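Local coordinates for lipase aflb (Neosartorya fumigata, PDB 6IDY), which probably hydrolyses lipid esters, as expected of a lipase with an alpha/beta-hydrolase fold, and carries a bound calcium ion, at residues 110-115 against 194-198; 170-176 against 414-418; 339-343 against 382-386. One frame throughout, in Å; residues are numbered along the deposited sequence.

Contact 1 of 3, residues 110-115 against 194-198; sequences LNSIHN and WLNIP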
# COMPACT_ATOMS: atom_id res chain seq x y z
N LEU A 110 -0.95 12.35 -11.35
CA LEU A 110 -0.15 11.45 -10.51
C LEU A 110 -0.70 10.01 -10.47
O LEU A 110 0.06 9.09 -10.16
CB LEU A 110 -0.04 11.98 -9.06
CG LEU A 110 0.32 13.46 -8.83
CD1 LEU A 110 0.23 13.80 -7.35
CD2 LEU A 110 1.71 13.81 -9.38
N ASN A 111 -2.00 9.83 -10.77
CA ASN A 111 -2.65 8.51 -10.76
C ASN A 111 -2.73 7.85 -12.13
O ASN A 111 -3.21 6.72 -12.24
CB ASN A 111 -4.05 8.62 -10.13
CG ASN A 111 -4.02 8.98 -8.67
OD1 ASN A 111 -3.10 8.64 -7.93
ND2 ASN A 111 -5.04 9.67 -8.22
N SER A 112 -2.22 8.53 -13.17
CA SER A 112 -2.24 8.05 -14.55
C SER A 112 -1.60 6.66 -14.74
O SER A 112 -0.56 6.35 -14.15
CB SER A 112 -1.57 9.07 -15.46
OG SER A 112 -1.44 8.58 -16.79
N ILE A 113 -2.26 5.84 -15.56
CA ILE A 113 -1.79 4.51 -15.96
C ILE A 113 -1.36 4.63 -17.44
O ILE A 113 -1.07 3.63 -18.09
CB ILE A 113 -2.82 3.36 -15.69
CG1 ILE A 113 -4.10 3.47 -16.56
CG2 ILE A 113 -3.16 3.27 -14.19
CD1 ILE A 113 -4.81 2.13 -16.84
N HIS A 114 -1.30 5.88 -17.95
CA HIS A 114 -0.94 6.21 -19.34
C HIS A 114 0.27 7.15 -19.43
O HIS A 114 0.29 8.07 -20.24
CB HIS A 114 -2.16 6.78 -20.09
CG HIS A 114 -3.34 5.85 -20.11
ND1 HIS A 114 -3.28 4.62 -20.75
CD2 HIS A 114 -4.56 5.99 -19.55
CE1 HIS A 114 -4.46 4.06 -20.56
NE2 HIS A 114 -5.27 4.85 -19.85
N ASN A 115 1.30 6.89 -18.60
CA ASN A 115 2.54 7.67 -18.58
C ASN A 115 3.35 7.39 -19.83
O ASN A 115 3.30 6.28 -20.36
CB ASN A 115 3.35 7.35 -17.33
CG ASN A 115 2.61 7.63 -16.05
OD1 ASN A 115 2.50 8.78 -15.60
ND2 ASN A 115 2.08 6.59 -15.43
N TRP A 194 6.42 6.05 -8.78
CA TRP A 194 5.31 5.27 -8.24
C TRP A 194 4.59 4.49 -9.33
O TRP A 194 4.57 4.89 -10.50
CB TRP A 194 4.35 6.07 -7.35
CG TRP A 194 3.86 7.35 -7.93
CD1 TRP A 194 2.74 7.53 -8.69
CD2 TRP A 194 4.39 8.66 -7.69
NE1 TRP A 194 2.58 8.86 -8.99
CE2 TRP A 194 3.57 9.58 -8.38
CE3 TRP A 194 5.52 9.14 -7.00
CZ2 TRP A 194 3.82 10.96 -8.37
CZ3 TRP A 194 5.77 10.50 -7.00
CH2 TRP A 194 4.93 11.40 -7.68
N LEU A 195 4.08 3.34 -8.95
CA LEU A 195 3.43 2.43 -9.87
C LEU A 195 1.92 2.50 -9.74
O LEU A 195 1.37 2.06 -8.74
CB LEU A 195 3.97 1.03 -9.61
CG LEU A 195 3.53 -0.10 -10.52
CD1 LEU A 195 4.13 0.05 -11.92
CD2 LEU A 195 3.95 -1.41 -9.92
N ASN A 196 1.26 3.08 -10.74
CA ASN A 196 -0.20 3.12 -10.71
C ASN A 196 -0.69 1.83 -11.36
O ASN A 196 -0.69 1.72 -12.59
CB ASN A 196 -0.74 4.36 -11.41
CG ASN A 196 -0.41 5.64 -10.68
OD1 ASN A 196 -0.68 5.79 -9.49
ND2 ASN A 196 0.18 6.59 -11.40
N ILE A 197 -1.02 0.82 -10.53
CA ILE A 197 -1.51 -0.48 -11.00
C ILE A 197 -2.93 -0.31 -11.57
O ILE A 197 -3.79 0.21 -10.85
CB ILE A 197 -1.40 -1.58 -9.91
CG1 ILE A 197 0.08 -1.82 -9.50
CG2 ILE A 197 -2.09 -2.89 -10.36
CD1 ILE A 197 0.32 -2.68 -8.23
N PRO A 198 -3.18 -0.69 -12.85
CA PRO A 198 -4.54 -0.54 -13.42
C PRO A 198 -5.61 -1.25 -12.61
O PRO A 198 -5.35 -2.31 -12.03
CB PRO A 198 -4.40 -1.13 -14.84
CG PRO A 198 -2.93 -1.05 -15.14
CD PRO A 198 -2.25 -1.30 -13.83
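The two backbones approach closely at one place, where the CA atoms of Ile113 and Asn196 lie 5.7 Å apart. Segment 110-115 leaves a 3-10 turn and winds past 194-198, the last two residues of strand 190-195 in the alpha/beta-hydrolase sheet and the loop that follows. The side chains of Trp194, in the strand, and Asn196, just past it, donate to loop carbonyls. Asn196, pointing toward the loop, donates from ND2 to Leu110 O (2.8 Å) and Ser112 O (2.9 Å), while its OD1 accepts from Gly174 N at the start of helix 173-178. Leu110 O also receives Trp194 NE1 at 2.8 Å, near the plane of the indole, and Leu110 CD2 packs on Trp194 CZ2 (3.7 Å). The loop is shaped locally by an ST turn, with His114 N donating to Ser112 OG (2.9 Å). Within this turn, Ile113 packs on the outgoing chain: CG2 sits 3.3 Å from Asn196 O, and CD1 meets the ring of Pro198 at CB, 3.8 Å away.

Contact 2 of 3, residues 170-176 against 414-418; sequences ATPAGTT and LLLIA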
# COMPACT_ATOMS: atom_id res chain seq x y z
N ALA A 170 -7.22 -1.16 -3.77
CA ALA A 170 -8.24 -0.19 -4.17
C ALA A 170 -7.80 1.28 -4.15
O ALA A 170 -8.64 2.17 -4.32
CB ALA A 170 -9.47 -0.38 -3.30
N THR A 171 -6.50 1.55 -3.93
CA THR A 171 -6.03 2.92 -3.80
C THR A 171 -4.88 3.21 -4.76
O THR A 171 -3.86 2.51 -4.70
CB THR A 171 -5.71 3.26 -2.33
OG1 THR A 171 -6.54 2.49 -1.45
CG2 THR A 171 -5.91 4.74 -2.02
N PRO A 172 -5.03 4.20 -5.67
CA PRO A 172 -3.93 4.52 -6.61
C PRO A 172 -2.68 5.01 -5.88
O PRO A 172 -2.80 5.69 -4.86
CB PRO A 172 -4.51 5.62 -7.51
CG PRO A 172 -5.98 5.59 -7.28
CD PRO A 172 -6.17 5.11 -5.88
N ALA A 173 -1.50 4.68 -6.42
CA ALA A 173 -0.20 5.06 -5.86
C ALA A 173 -0.01 6.55 -5.71
O ALA A 173 0.41 7.00 -4.64
CB ALA A 173 0.91 4.48 -6.72
N GLY A 174 -0.31 7.29 -6.77
CA GLY A 174 -0.15 8.74 -6.83
C GLY A 174 -0.75 9.47 -5.66
O GLY A 174 -0.03 10.19 -4.96
N THR A 175 -2.05 9.25 -5.40
CA THR A 175 -2.74 9.88 -4.28
C THR A 175 -2.24 9.32 -2.95
O THR A 175 -1.97 10.12 -2.04
CB THR A 175 -4.27 9.82 -4.44
OG1 THR A 175 -4.62 10.53 -5.62
CG2 THR A 175 -4.99 10.47 -3.27
N THR A 176 -2.09 7.99 -2.83
CA THR A 176 -1.60 7.30 -1.63
C THR A 176 -0.31 7.91 -1.08
O THR A 176 -0.25 8.29 0.09
CB THR A 176 -1.38 5.81 -1.92
OG1 THR A 176 -2.64 5.23 -2.23
CG2 THR A 176 -0.72 5.04 -0.75
N LEU A 414 -7.73 8.34 2.20
CA LEU A 414 -7.55 7.32 1.16
C LEU A 414 -8.61 6.22 1.21
O LEU A 414 -8.90 5.61 0.18
CB LEU A 414 -6.16 6.66 1.27
CG LEU A 414 -4.94 7.54 1.07
CD1 LEU A 414 -3.67 6.75 1.38
CD2 LEU A 414 -4.92 8.16 -0.32
N LEU A 415 -9.16 5.95 2.41
CA LEU A 415 -10.20 4.95 2.63
C LEU A 415 -11.45 5.27 1.83
O LEU A 415 -12.16 4.35 1.42
CB LEU A 415 -10.54 4.84 4.12
CG LEU A 415 -9.45 4.27 5.02
CD1 LEU A 415 -9.84 4.41 6.46
CD2 LEU A 415 -9.15 2.81 4.69
N LEU A 416 -11.69 6.57 1.58
CA LEU A 416 -12.84 7.05 0.80
C LEU A 416 -12.67 6.67 -0.67
O LEU A 416 -13.63 6.27 -1.32
CB LEU A 416 -13.03 8.56 0.97
CG LEU A 416 -13.14 9.08 2.42
CD1 LEU A 416 -13.06 10.59 2.46
CD2 LEU A 416 -14.43 8.60 3.10
N ILE A 417 -11.43 6.76 -1.18
CA ILE A 417 -11.11 6.35 -2.55
C ILE A 417 -11.21 4.82 -2.65
O ILE A 417 -11.83 4.30 -3.58
CB ILE A 417 -9.73 6.90 -3.00
CG1 ILE A 417 -9.77 8.43 -3.14
CG2 ILE A 417 -9.28 6.24 -4.31
CD1 ILE A 417 -8.41 9.09 -3.26
N ALA A 418 -10.61 4.12 -1.66
CA ALA A 418 -10.64 2.65 -1.60
C ALA A 418 -12.07 2.12 -1.67
O ALA A 418 -12.33 1.19 -2.43
CB ALA A 418 -9.91 2.14 -0.37
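Ala170 begins the contact with a positive phi (59°), a turn in the loop after strand 161-166. Its CA-to-CB bond points toward helix 414-424, so that CB lies 3.4 Å from Ala418 O and 3.9 Å from Ala418 CB. Ala170 O receives a CA-H...O contact from Ala418 CA (3.4 Å), and the two CA atoms come within 4.5 Å, an approach that small alanine side chains permit. Thr171 follows with CG2 set 3.8 Å from both Leu414 CB and Leu414 O; its OG1 is hydrogen-bonded to Thr169 O and packs 3.6 Å from Ala418 CB. Pro172, at the N-cap position of helix 173-178, rests CD on Ile417 CG2 (3.7 Å). Its carbonyl oxygen receives both Thr176 N (3.1 Å) and Thr176 OG1 (2.7 Å), tying down the first helical turn. Thr175 presents CG2 to Leu414 CD2 and Ile417 CD1, each at 3.7 Å, while its OG1 binds Asn111 ND2. At Thr176 the backbone itself is covered, with CA 3.7 Å from Leu414 CD2. From the opposing helix, Leu414 with Ile417 and Ala418, three and four residues further on, forms one face of buried, largely apolar packing, continued at Ile417 by Leu102 of helix 96-103. The position of this loop, between strand 161-166 and helix 173-178 and backed here by a C-terminal helix, is consistent with the one that commonly carries part of the oxyanion hole in alpha/beta-hydrolase lipases.

Contact 3 of 3, residues 339-343 against 382-386; sequences VGVSN and GPGDP. With CA (calcium ion), chain D.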
# COMPACT_ATOMS: atom_id res chain seq x y z
N VAL A 339 19.04 -13.37 3.81
CA VAL A 339 19.20 -12.10 3.09
C VAL A 339 19.09 -10.89 4.04
O VAL A 339 19.41 -9.77 3.67
CB VAL A 339 18.26 -11.98 1.85
CG1 VAL A 339 18.68 -12.94 0.74
CG2 VAL A 339 16.80 -12.17 2.23
N GLY A 340 18.63 -11.15 5.27
CA GLY A 340 18.42 -10.14 6.29
C GLY A 340 16.97 -9.71 6.29
O GLY A 340 16.43 -9.30 5.26
N VAL A 341 16.31 -9.84 7.45
CA VAL A 341 14.90 -9.49 7.63
C VAL A 341 14.72 -8.84 9.00
O VAL A 341 15.28 -9.31 9.98
CB VAL A 341 13.93 -10.71 7.50
CG1 VAL A 341 12.48 -10.33 7.80
CG2 VAL A 341 14.02 -11.34 6.12
N SER A 342 13.91 -7.78 9.06
CA SER A 342 13.50 -7.19 10.32
C SER A 342 11.99 -7.08 10.27
O SER A 342 11.44 -6.60 9.29
CB SER A 342 14.19 -5.84 10.58
OG SER A 342 13.78 -4.82 9.69
N ASN A 343 11.32 -7.64 11.28
CA ASN A 343 9.86 -7.63 11.41
C ASN A 343 9.56 -6.69 12.54
O ASN A 343 9.82 -6.99 13.70
CB ASN A 343 9.31 -9.04 11.61
CG ASN A 343 9.52 -9.91 10.41
OD1 ASN A 343 9.01 -9.64 9.32
ND2 ASN A 343 10.29 -10.96 10.56
N GLY A 382 21.62 -4.63 4.27
CA GLY A 382 20.60 -5.38 4.99
C GLY A 382 19.38 -4.53 5.32
O GLY A 382 19.25 -3.39 4.84
N PRO A 383 18.45 -5.07 6.14
CA PRO A 383 17.22 -4.32 6.45
C PRO A 383 17.38 -3.23 7.52
O PRO A 383 18.46 -3.04 8.08
CB PRO A 383 16.28 -5.43 6.94
CG PRO A 383 17.20 -6.41 7.62
CD PRO A 383 18.46 -6.40 6.79
N GLY A 384 16.28 -2.53 7.80
CA GLY A 384 16.20 -1.53 8.85
C GLY A 384 16.39 -2.21 10.19
O GLY A 384 15.92 -3.33 10.37
N ASP A 385 17.13 -1.58 11.11
CA ASP A 385 17.43 -2.15 12.41
C ASP A 385 17.05 -1.17 13.52
O ASP A 385 17.69 -0.12 13.63
CB ASP A 385 18.93 -2.51 12.48
CG ASP A 385 19.36 -3.36 13.67
OD1 ASP A 385 18.61 -3.44 14.66
OD2 ASP A 385 20.46 -3.95 13.61
N PRO A 386 16.04 -1.50 14.38
CA PRO A 386 15.66 -0.57 15.45
C PRO A 386 16.76 -0.31 16.49
O PRO A 386 16.73 0.74 17.15
CB PRO A 386 14.41 -1.21 16.07
CG PRO A 386 14.46 -2.63 15.67
CD PRO A 386 15.19 -2.71 14.37
CA CA D . 19.61 -1.77 3.13
O HOH W 1 20.27 -3.57 1.69
O HOH W 2 21.00 -0.53 1.69
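Pro383 lays its ring against the peptide between Gly340 and Val341, with CG 3.6 Å from Gly340 C and 3.5 Å from Val341 N. The contact joins strand 341-345, at one edge of the alpha/beta-hydrolase sheet, to the loop after helix 368-379 that supplies a calcium ligand. The close fit depends on Gly340: a CB there would point toward the loop and clash with Pro383 CD, and its backbone angles (phi 96°, psi 123°) by themselves call for glycine. Two residues further on, Ser342 also points toward the loop; CB of Pro383 lies 3.8 Å from its OG, which donates a 2.7 Å hydrogen bond to Gly384 O. On the strand's inner side, the backbone of Ser342 pairs with Thr310 and Thr312 of strand 310-314. The same strand meets the loop through Thr311, whose OG1 is hydrogen-bonded to Gly384 N and whose side chain touches Pro383.

Gly382, with positive phi and no side chain, turns its carbonyl to the metal. Asp255 OD1, Ala377 O and His380 O share the site, so the calcium ties the loop to the preceding helix and to an inner strand, 253-259. Two waters lie among its seven ligand atoms; Gly382 O binds the ion at 2.4 Å.

How the contacts relate
Contacts 1 and 2 form one continuous region, their centres 12 Å apart and their segments alternating along the chain. Helix 173-178 joins them: Asn111 ND2 lies 2.8 Å from Thr175 OG1 and Asn196 OD1 3.1 Å from Gly174 N, both hydrogen bonds, so the two asparagines link the 110-115 loop and the residue just past strand 190-195 to the helix that meets 414-418. Contact 3, with the calcium ion, is remote: its centre is 29 Å from that of contact 1 and 28 Å from that of contact 2, with nearest atoms about 21 Å and 20 Å away. The sheet connects contacts 1 and 3, since strand 190-195 is next to one outermost strand and 341-345 is the other.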